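Local coordinates for protein multisubunit Na+/H+ antiporter, G subunit (Anoxybacillus flavithermus, PDB 6Z16) that probably takes part in sodium:proton antiport across the membrane as one small, mostly helical subunit of a multisubunit antiporter complex, at residues I8-L16 and F60-N68; L16-S27 and S47-G58. All coordinates share one frame; numbering follows the deposited sequence.

Contact 1 of 2, residues I8-L16 and F60-N68; sequences IANALVVVL and FLHFFIENN
I8 and H62 both place their first side-chain branch anti to the backbone N (chi1 -179° for CG1 of I8, 177° for CG of H62), and these torsions let the extended isoleucine reach the imidazole. The contact closes the open end of an antiparallel, probably membrane-spanning, helix hairpin, where the axes of 11-16 and 60-66 approach to 9.8 Å at an angle of 156°. I8 CD1 lies 3.7 Å from H62 ND1 and meets the ring obliquely; in the assembly a neighbouring subunit covers this corner, its L3 packing on I8 and its M50 on H62. Further in, V13 divides its two methyls between neighbouring residues of the other helix: CG1 comes to 3.9 Å from H62 CB, while CG2 faces L61 CB. N10 is the N-cap of its helix, its OD1 taking a weak bond from L12 N, and N10 ND2 approaches I65 CD1 to 3.6 Å, the two side chains crossing at about a right angle. E66 reaches the chain leading into the cap, its OE2 accepting a weak, bent bond from A9 N, 3.2 Å away. On the inner side, L16 CD1 meets L61 CD1 at 3.8 Å, the two leucines likewise crossing.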
loop_
_atom_site.group_PDB
_atom_site.type_symbol
_atom_site.label_atom_id
_atom_site.label_comp_id
_atom_site.label_asym_id
_atom_site.label_seq_id
_atom_site.Cartn_x
_atom_site.Cartn_y
_atom_site.Cartn_z
ATOM N N ILE G 8 35.631 7.512 13.422
ATOM C CA ILE G 8 34.450 8.365 13.386
ATOM C C ILE G 8 34.816 9.770 12.895
ATOM O O ILE G 8 35.783 10.379 13.355
ATOM C CB ILE G 8 33.739 8.382 14.777
ATOM C CG1 ILE G 8 32.478 9.249 14.742
ATOM C CG2 ILE G 8 34.690 8.760 15.919
ATOM C CD1 ILE G 8 31.597 9.081 15.962
ATOM N N ALA G 9 34.067 10.267 11.907
ATOM C CA ALA G 9 34.299 11.606 11.360
ATOM C C ALA G 9 32.956 12.269 11.051
ATOM O O ALA G 9 32.462 12.175 9.923
ATOM C CB ALA G 9 35.188 11.538 10.126
ATOM N N ASN G 10 32.396 12.954 12.048
ATOM C CA ASN G 10 31.278 13.873 11.871
ATOM C C ASN G 10 31.180 14.728 13.123
ATOM O O ASN G 10 31.347 14.226 14.233
ATOM C CB ASN G 10 29.942 13.155 11.635
ATOM C CG ASN G 10 28.861 14.091 11.121
ATOM O OD1 ASN G 10 29.094 15.281 10.915
ATOM N ND2 ASN G 10 27.670 13.554 10.910
ATOM N N ALA G 11 30.900 16.018 12.935
ATOM C CA ALA G 11 30.778 16.917 14.078
ATOM C C ALA G 11 29.467 16.698 14.817
ATOM O O ALA G 11 29.433 16.722 16.056
ATOM C CB ALA G 11 30.896 18.367 13.613
ATOM N N LEU G 12 28.385 16.467 14.069
ATOM C CA LEU G 12 27.061 16.318 14.663
ATOM C C LEU G 12 26.960 15.050 15.499
ATOM O O LEU G 12 26.378 15.066 16.590
ATOM C CB LEU G 12 26.000 16.319 13.566
ATOM C CG LEU G 12 24.541 16.234 14.013
ATOM C CD1 LEU G 12 24.179 17.437 14.864
ATOM C CD2 LEU G 12 23.616 16.124 12.811
ATOM N N VAL G 13 27.543 13.950 15.015
ATOM C CA VAL G 13 27.489 12.678 15.731
ATOM C C VAL G 13 28.246 12.772 17.051
ATOM O O VAL G 13 27.745 12.359 18.106
ATOM C CB VAL G 13 28.043 11.552 14.843
ATOM C CG1 VAL G 13 28.054 10.239 15.589
ATOM C CG2 VAL G 13 27.229 11.433 13.574
ATOM N N VAL G 14 29.447 13.361 17.009
ATOM C CA VAL G 14 30.279 13.514 18.200
ATOM C C VAL G 14 29.609 14.432 19.213
ATOM O O VAL G 14 29.578 14.130 20.415
ATOM C CB VAL G 14 31.680 14.019 17.802
ATOM C CG1 VAL G 14 32.484 14.441 19.019
ATOM C CG2 VAL G 14 32.431 12.931 17.056
ATOM N N VAL G 15 29.014 15.533 18.746
ATOM C CA VAL G 15 28.410 16.449 19.708
ATOM C C VAL G 15 27.110 15.870 20.271
ATOM O O VAL G 15 26.784 16.117 21.435
ATOM C CB VAL G 15 28.230 17.855 19.095
ATOM C CG1 VAL G 15 27.100 17.916 18.086
ATOM C CG2 VAL G 15 28.047 18.898 20.183
ATOM N N LEU G 16 26.409 15.013 19.514
ATOM C CA LEU G 16 25.235 14.330 20.063
ATOM C C LEU G 16 25.615 13.322 21.139
ATOM O O LEU G 16 24.967 13.263 22.194
ATOM C CB LEU G 16 24.454 13.632 18.951
ATOM C CG LEU G 16 23.515 14.471 18.097
ATOM C CD1 LEU G 16 23.039 13.655 16.921
ATOM C CD2 LEU G 16 22.340 14.918 18.952
ATOM N N PHE G 60 22.596 5.855 16.072
ATOM C CA PHE G 60 21.794 5.671 14.868
ATOM C C PHE G 60 22.411 6.370 13.665
ATOM O O PHE G 60 22.585 5.760 12.603
ATOM C CB PHE G 60 20.381 6.185 15.141
ATOM C CG PHE G 60 19.509 6.224 13.939
ATOM C CD1 PHE G 60 19.021 5.057 13.387
ATOM C CD2 PHE G 60 19.162 7.436 13.367
ATOM C CE1 PHE G 60 18.219 5.097 12.271
ATOM C CE2 PHE G 60 18.358 7.486 12.254
ATOM C CZ PHE G 60 17.884 6.316 11.704
ATOM N N LEU G 61 22.777 7.643 13.829
ATOM C CA LEU G 61 23.398 8.380 12.736
ATOM C C LEU G 61 24.776 7.839 12.386
ATOM O O LEU G 61 25.145 7.838 11.210
ATOM C CB LEU G 61 23.477 9.864 13.085
ATOM C CG LEU G 61 22.125 10.574 13.123
ATOM C CD1 LEU G 61 22.270 11.995 13.629
ATOM C CD2 LEU G 61 21.486 10.556 11.750
ATOM N N HIS G 62 25.529 7.334 13.370
ATOM C CA HIS G 62 26.861 6.806 13.078
ATOM C C HIS G 62 26.793 5.544 12.225
ATOM O O HIS G 62 27.515 5.420 11.222
ATOM C CB HIS G 62 27.619 6.523 14.369
ATOM C CG HIS G 62 28.968 5.921 14.143
ATOM N ND1 HIS G 62 30.028 6.643 13.639
ATOM C CD2 HIS G 62 29.426 4.663 14.334
ATOM C CE1 HIS G 62 31.083 5.856 13.535
ATOM N NE2 HIS G 62 30.745 4.650 13.951
ATOM N N PHE G 63 25.924 4.599 12.602
ATOM C CA PHE G 63 25.788 3.397 11.781
ATOM C C PHE G 63 25.103 3.688 10.456
ATOM O O PHE G 63 25.351 2.984 9.471
ATOM C CB PHE G 63 25.029 2.300 12.521
ATOM C CG PHE G 63 25.808 1.677 13.631
ATOM C CD1 PHE G 63 26.905 0.882 13.350
ATOM C CD2 PHE G 63 25.420 1.842 14.947
ATOM C CE1 PHE G 63 27.626 0.301 14.363
ATOM C CE2 PHE G 63 26.133 1.257 15.967
ATOM C CZ PHE G 63 27.240 0.486 15.672
ATOM N N PHE G 64 24.251 4.717 10.402
ATOM C CA PHE G 64 23.637 5.087 9.136
ATOM C C PHE G 64 24.645 5.707 8.180
ATOM O O PHE G 64 24.534 5.518 6.965
ATOM C CB PHE G 64 22.472 6.044 9.387
ATOM C CG PHE G 64 21.741 6.451 8.144
ATOM C CD1 PHE G 64 20.895 5.563 7.501
ATOM C CD2 PHE G 64 21.887 7.727 7.625
ATOM C CE1 PHE G 64 20.219 5.935 6.355
ATOM C CE2 PHE G 64 21.214 8.107 6.480
ATOM C CZ PHE G 64 20.379 7.210 5.845
ATOM N N ILE G 65 25.635 6.435 8.694
ATOM C CA ILE G 65 26.582 7.114 7.816
ATOM C C ILE G 65 27.746 6.205 7.431
ATOM O O ILE G 65 27.944 5.925 6.244
ATOM C CB ILE G 65 27.086 8.425 8.443
ATOM C CG1 ILE G 65 25.947 9.440 8.524
ATOM C CG2 ILE G 65 28.220 9.011 7.623
ATOM C CD1 ILE G 65 26.262 10.638 9.375
ATOM N N GLU G 66 28.530 5.732 8.402
ATOM C CA GLU G 66 29.769 5.048 8.034
ATOM C C GLU G 66 29.597 3.565 7.744
ATOM O O GLU G 66 30.599 2.868 7.559
ATOM C CB GLU G 66 30.850 5.226 9.103
ATOM C CG GLU G 66 31.537 6.577 9.084
ATOM C CD GLU G 66 32.681 6.651 10.073
ATOM O OE1 GLU G 66 32.859 5.687 10.845
ATOM O OE2 GLU G 66 33.405 7.665 10.079
ATOM N N ASN G 67 28.369 3.061 7.695
ATOM C CA ASN G 67 28.141 1.685 7.286
ATOM C C ASN G 67 27.049 1.535 6.241
ATOM O O ASN G 67 26.935 0.448 5.666
ATOM C CB ASN G 67 27.793 0.808 8.498
ATOM C CG ASN G 67 28.921 0.731 9.505
ATOM O OD1 ASN G 67 28.772 1.141 10.653
ATOM N ND2 ASN G 67 30.066 0.223 9.071
ATOM N N ASN G 68 26.270 2.595 5.974
ATOM C CA ASN G 68 25.111 2.588 5.070
ATOM C C ASN G 68 24.112 1.500 5.474
ATOM O O ASN G 68 23.584 0.764 4.638
ATOM C CB ASN G 68 25.547 2.452 3.606
ATOM C CG ASN G 68 24.473 2.889 2.624
ATOM O OD1 ASN G 68 23.385 3.307 3.016
ATOM N ND2 ASN G 68 24.779 2.788 1.335
#

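Contact 2 of 2, residues L16-S27 and S47-G58; sequences LILLGAVLTLLS and STTLGIMCILLG
I55 meets G20 with its longer branch, which runs from CB over the backbone of the other helix: CG1 rests 3.7 Å from G20 CA, and CD1 carries on to G20 C at the same separation and toward A21 N. In return T24 reaches the helix of I55. Its OG1, held beside its own backbone N (chi1 -53°), donates a 2.7 Å hydrogen bond to G20 O and lies over G51 CA, while CG2 points to T48 OG1. G20 O also accepts from T24 N, the two donors arriving on opposite faces of the carbonyl plane. Mutual knobs-into-holes packing, I55 among G20, A21, I17 and T24, and T24 among T48, G51, I52 and I55, accompanies the close approach of the two helices: G20 CA and G51 CA are 3.9 Å apart, and the antiparallel axes come to 7.4 Å. With an alanine in place of T24, G20 O would probably lose one of its two donors and a gap would open beside G51 and T48. Further along, L23 CD2 lies 3.8 Å from L50 CG, the two side chains meeting at a slant. At the far end S47 OG stands 2.7 Å from L23 O, and S27 OG lies against T48 CB.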
loop_
_atom_site.group_PDB
_atom_site.type_symbol
_atom_site.label_atom_id
_atom_site.label_comp_id
_atom_site.label_asym_id
_atom_site.label_seq_id
_atom_site.Cartn_x
_atom_site.Cartn_y
_atom_site.Cartn_z
ATOM N N LEU G 16 26.409 15.013 19.514
ATOM C CA LEU G 16 25.235 14.330 20.063
ATOM C C LEU G 16 25.615 13.322 21.139
ATOM O O LEU G 16 24.967 13.263 22.194
ATOM C CB LEU G 16 24.454 13.632 18.951
ATOM C CG LEU G 16 23.515 14.471 18.097
ATOM C CD1 LEU G 16 23.039 13.655 16.921
ATOM C CD2 LEU G 16 22.340 14.918 18.952
ATOM N N ILE G 17 26.664 12.531 20.886
ATOM C CA ILE G 17 27.111 11.527 21.852
ATOM C C ILE G 17 27.589 12.193 23.138
ATOM O O ILE G 17 27.183 11.812 24.248
ATOM C CB ILE G 17 28.205 10.647 21.226
ATOM C CG1 ILE G 17 27.623 9.817 20.087
ATOM C CG2 ILE G 17 28.827 9.742 22.264
ATOM C CD1 ILE G 17 28.662 9.202 19.196
ATOM N N LEU G 18 28.414 13.237 23.007
ATOM C CA LEU G 18 28.930 13.906 24.195
ATOM C C LEU G 18 27.854 14.700 24.926
ATOM O O LEU G 18 27.879 14.759 26.159
ATOM C CB LEU G 18 30.109 14.805 23.832
ATOM C CG LEU G 18 31.511 14.184 23.840
ATOM C CD1 LEU G 18 31.771 13.210 22.699
ATOM C CD2 LEU G 18 32.553 15.286 23.837
ATOM N N LEU G 19 26.888 15.279 24.204
ATOM C CA LEU G 19 25.821 16.019 24.865
ATOM C C LEU G 19 24.904 15.078 25.633
ATOM O O LEU G 19 24.484 15.398 26.754
ATOM C CB LEU G 19 25.042 16.838 23.831
ATOM C CG LEU G 19 24.105 17.996 24.226
ATOM C CD1 LEU G 19 22.711 17.578 24.706
ATOM C CD2 LEU G 19 24.781 18.879 25.265
ATOM N N GLY G 20 24.613 13.903 25.066
ATOM C CA GLY G 20 23.824 12.918 25.791
ATOM C C GLY G 20 24.533 12.386 27.021
ATOM O O GLY G 20 23.912 12.215 28.078
ATOM N N ALA G 21 25.851 12.172 26.918
ATOM C CA ALA G 21 26.626 11.712 28.070
ATOM C C ALA G 21 26.649 12.750 29.193
ATOM O O ALA G 21 26.374 12.426 30.360
ATOM C CB ALA G 21 28.044 11.359 27.627
ATOM N N VAL G 22 26.953 14.011 28.853
ATOM C CA VAL G 22 27.021 15.087 29.844
ATOM C C VAL G 22 25.654 15.334 30.469
ATOM O O VAL G 22 25.540 15.588 31.676
ATOM C CB VAL G 22 27.606 16.355 29.191
ATOM C CG1 VAL G 22 27.474 17.570 30.081
ATOM C CG2 VAL G 22 29.070 16.139 28.874
ATOM N N LEU G 23 24.591 15.188 29.684
ATOM C CA LEU G 23 23.258 15.409 30.219
ATOM C C LEU G 23 22.826 14.263 31.132
ATOM O O LEU G 23 22.096 14.483 32.111
ATOM C CB LEU G 23 22.317 15.610 29.039
ATOM C CG LEU G 23 20.934 16.200 29.177
ATOM C CD1 LEU G 23 21.055 17.554 29.814
ATOM C CD2 LEU G 23 20.422 16.342 27.767
ATOM N N THR G 24 23.327 13.048 30.878
ATOM C CA THR G 24 23.104 11.946 31.814
ATOM C C THR G 24 23.857 12.168 33.127
ATOM O O THR G 24 23.329 11.887 34.213
ATOM C CB THR G 24 23.524 10.630 31.165
ATOM O OG1 THR G 24 22.873 10.507 29.899
ATOM C CG2 THR G 24 23.107 9.455 32.020
ATOM N N LEU G 25 25.089 12.685 33.049
ATOM C CA LEU G 25 25.831 13.018 34.267
ATOM C C LEU G 25 25.163 14.142 35.047
ATOM O O LEU G 25 25.214 14.163 36.284
ATOM C CB LEU G 25 27.263 13.407 33.926
ATOM C CG LEU G 25 28.252 13.696 35.055
ATOM C CD1 LEU G 25 28.455 12.472 35.925
ATOM C CD2 LEU G 25 29.573 14.160 34.476
ATOM N N LEU G 26 24.531 15.076 34.340
ATOM C CA LEU G 26 23.734 16.106 34.993
ATOM C C LEU G 26 22.525 15.509 35.700
ATOM O O LEU G 26 22.160 15.954 36.796
ATOM C CB LEU G 26 23.301 17.141 33.965
ATOM C CG LEU G 26 22.408 18.277 34.439
ATOM C CD1 LEU G 26 23.103 19.139 35.477
ATOM C CD2 LEU G 26 22.030 19.072 33.230
ATOM N N SER G 27 21.905 14.492 35.094
ATOM C CA SER G 27 20.838 13.758 35.774
ATOM C C SER G 27 21.345 13.080 37.042
ATOM O O SER G 27 20.644 13.037 38.058
ATOM C CB SER G 27 20.231 12.720 34.835
ATOM O OG SER G 27 19.255 11.948 35.506
ATOM N N SER G 47 16.027 14.659 32.495
ATOM C CA SER G 47 17.389 14.775 32.007
ATOM C C SER G 47 17.931 13.457 31.475
ATOM O O SER G 47 18.564 13.451 30.414
ATOM C CB SER G 47 18.299 15.326 33.097
ATOM O OG SER G 47 19.623 15.438 32.608
ATOM N N THR G 48 17.691 12.322 32.152
ATOM C CA THR G 48 18.234 11.100 31.577
ATOM C C THR G 48 17.405 10.615 30.397
ATOM O O THR G 48 17.969 9.938 29.531
ATOM C CB THR G 48 18.403 9.982 32.624
ATOM O OG1 THR G 48 19.450 9.109 32.189
ATOM C CG2 THR G 48 17.162 9.108 32.756
ATOM N N THR G 49 16.126 11.026 30.284
ATOM C CA THR G 49 15.356 10.721 29.082
ATOM C C THR G 49 15.948 11.410 27.854
ATOM O O THR G 49 16.227 10.760 26.832
ATOM C CB THR G 49 13.900 11.132 29.295
ATOM O OG1 THR G 49 13.359 10.414 30.410
ATOM C CG2 THR G 49 13.073 10.828 28.079
ATOM N N LEU G 50 16.193 12.725 27.951
ATOM C CA LEU G 50 16.777 13.410 26.799
ATOM C C LEU G 50 18.228 12.993 26.558
ATOM O O LEU G 50 18.653 12.908 25.398
ATOM C CB LEU G 50 16.655 14.925 26.950
ATOM C CG LEU G 50 17.204 15.770 25.792
ATOM C CD1 LEU G 50 16.529 15.399 24.485
ATOM C CD2 LEU G 50 17.048 17.245 26.057
ATOM N N GLY G 51 18.972 12.653 27.617
ATOM C CA GLY G 51 20.339 12.192 27.431
ATOM C C GLY G 51 20.428 10.876 26.681
ATOM O O GLY G 51 21.229 10.735 25.748
ATOM N N ILE G 52 19.578 9.910 27.045
ATOM C CA ILE G 52 19.631 8.623 26.361
ATOM C C ILE G 52 19.102 8.737 24.933
ATOM O O ILE G 52 19.616 8.060 24.030
ATOM C CB ILE G 52 18.907 7.536 27.185
ATOM C CG1 ILE G 52 19.154 6.156 26.596
ATOM C CG2 ILE G 52 17.433 7.742 27.223
ATOM C CD1 ILE G 52 20.564 5.805 26.567
ATOM N N MET G 53 18.136 9.635 24.673
ATOM C CA MET G 53 17.706 9.788 23.288
ATOM C C MET G 53 18.766 10.468 22.433
ATOM O O MET G 53 18.915 10.117 21.261
ATOM C CB MET G 53 16.388 10.539 23.207
ATOM C CG MET G 53 15.228 9.706 23.672
ATOM S SD MET G 53 13.670 10.524 23.339
ATOM C CE MET G 53 13.746 11.788 24.579
ATOM N N CYS G 54 19.540 11.393 23.007
ATOM C CA CYS G 54 20.638 11.993 22.253
ATOM C C CYS G 54 21.737 10.977 21.954
ATOM O O CYS G 54 22.289 10.966 20.844
ATOM C CB CYS G 54 21.202 13.192 23.011
ATOM S SG CYS G 54 20.099 14.621 23.096
ATOM N N ILE G 55 22.036 10.092 22.913
ATOM C CA ILE G 55 23.041 9.048 22.685
ATOM C C ILE G 55 22.577 8.069 21.607
ATOM O O ILE G 55 23.353 7.689 20.714
ATOM C CB ILE G 55 23.370 8.326 24.007
ATOM C CG1 ILE G 55 24.041 9.278 24.987
ATOM C CG2 ILE G 55 24.293 7.149 23.780
ATOM C CD1 ILE G 55 24.105 8.740 26.392
ATOM N N LEU G 56 21.299 7.673 21.646
ATOM C CA LEU G 56 20.796 6.714 20.666
ATOM C C LEU G 56 20.673 7.333 19.279
ATOM O O LEU G 56 20.904 6.648 18.278
ATOM C CB LEU G 56 19.454 6.146 21.116
ATOM C CG LEU G 56 19.466 5.249 22.350
ATOM C CD1 LEU G 56 18.057 4.841 22.727
ATOM C CD2 LEU G 56 20.345 4.044 22.122
ATOM N N LEU G 57 20.318 8.623 19.197
ATOM C CA LEU G 57 20.344 9.325 17.916
ATOM C C LEU G 57 21.754 9.406 17.350
ATOM O O LEU G 57 21.946 9.258 16.139
ATOM C CB LEU G 57 19.761 10.730 18.057
ATOM C CG LEU G 57 18.251 10.938 18.130
ATOM C CD1 LEU G 57 17.951 12.371 18.502
ATOM C CD2 LEU G 57 17.632 10.612 16.788
ATOM N N GLY G 58 22.751 9.621 18.213
ATOM C CA GLY G 58 24.128 9.636 17.742
ATOM C C GLY G 58 24.586 8.291 17.208
ATOM O O GLY G 58 25.236 8.218 16.161
#

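How the contacts relate
Both contacts belong to a single antiparallel pair, helices 11-33 and 37-66, and their centres are 15 Å apart. Along the chain contact 1 is the outer pairing and contact 2 the inner one, so the segments come in the order 8-16, 16-27, 47-58, 60-68. L16 serves both, and V13 CG1 touches G58 O at 3.5 Å, making one continuous seam. Contact 2 is largely buried near the middle of the chain, where the axes lie closer; contact 1 is a surface contact at the hairpin's open end, with the helices further apart. Helix 72-98 packs on helix 37-66, giving a three-helix membrane subunit.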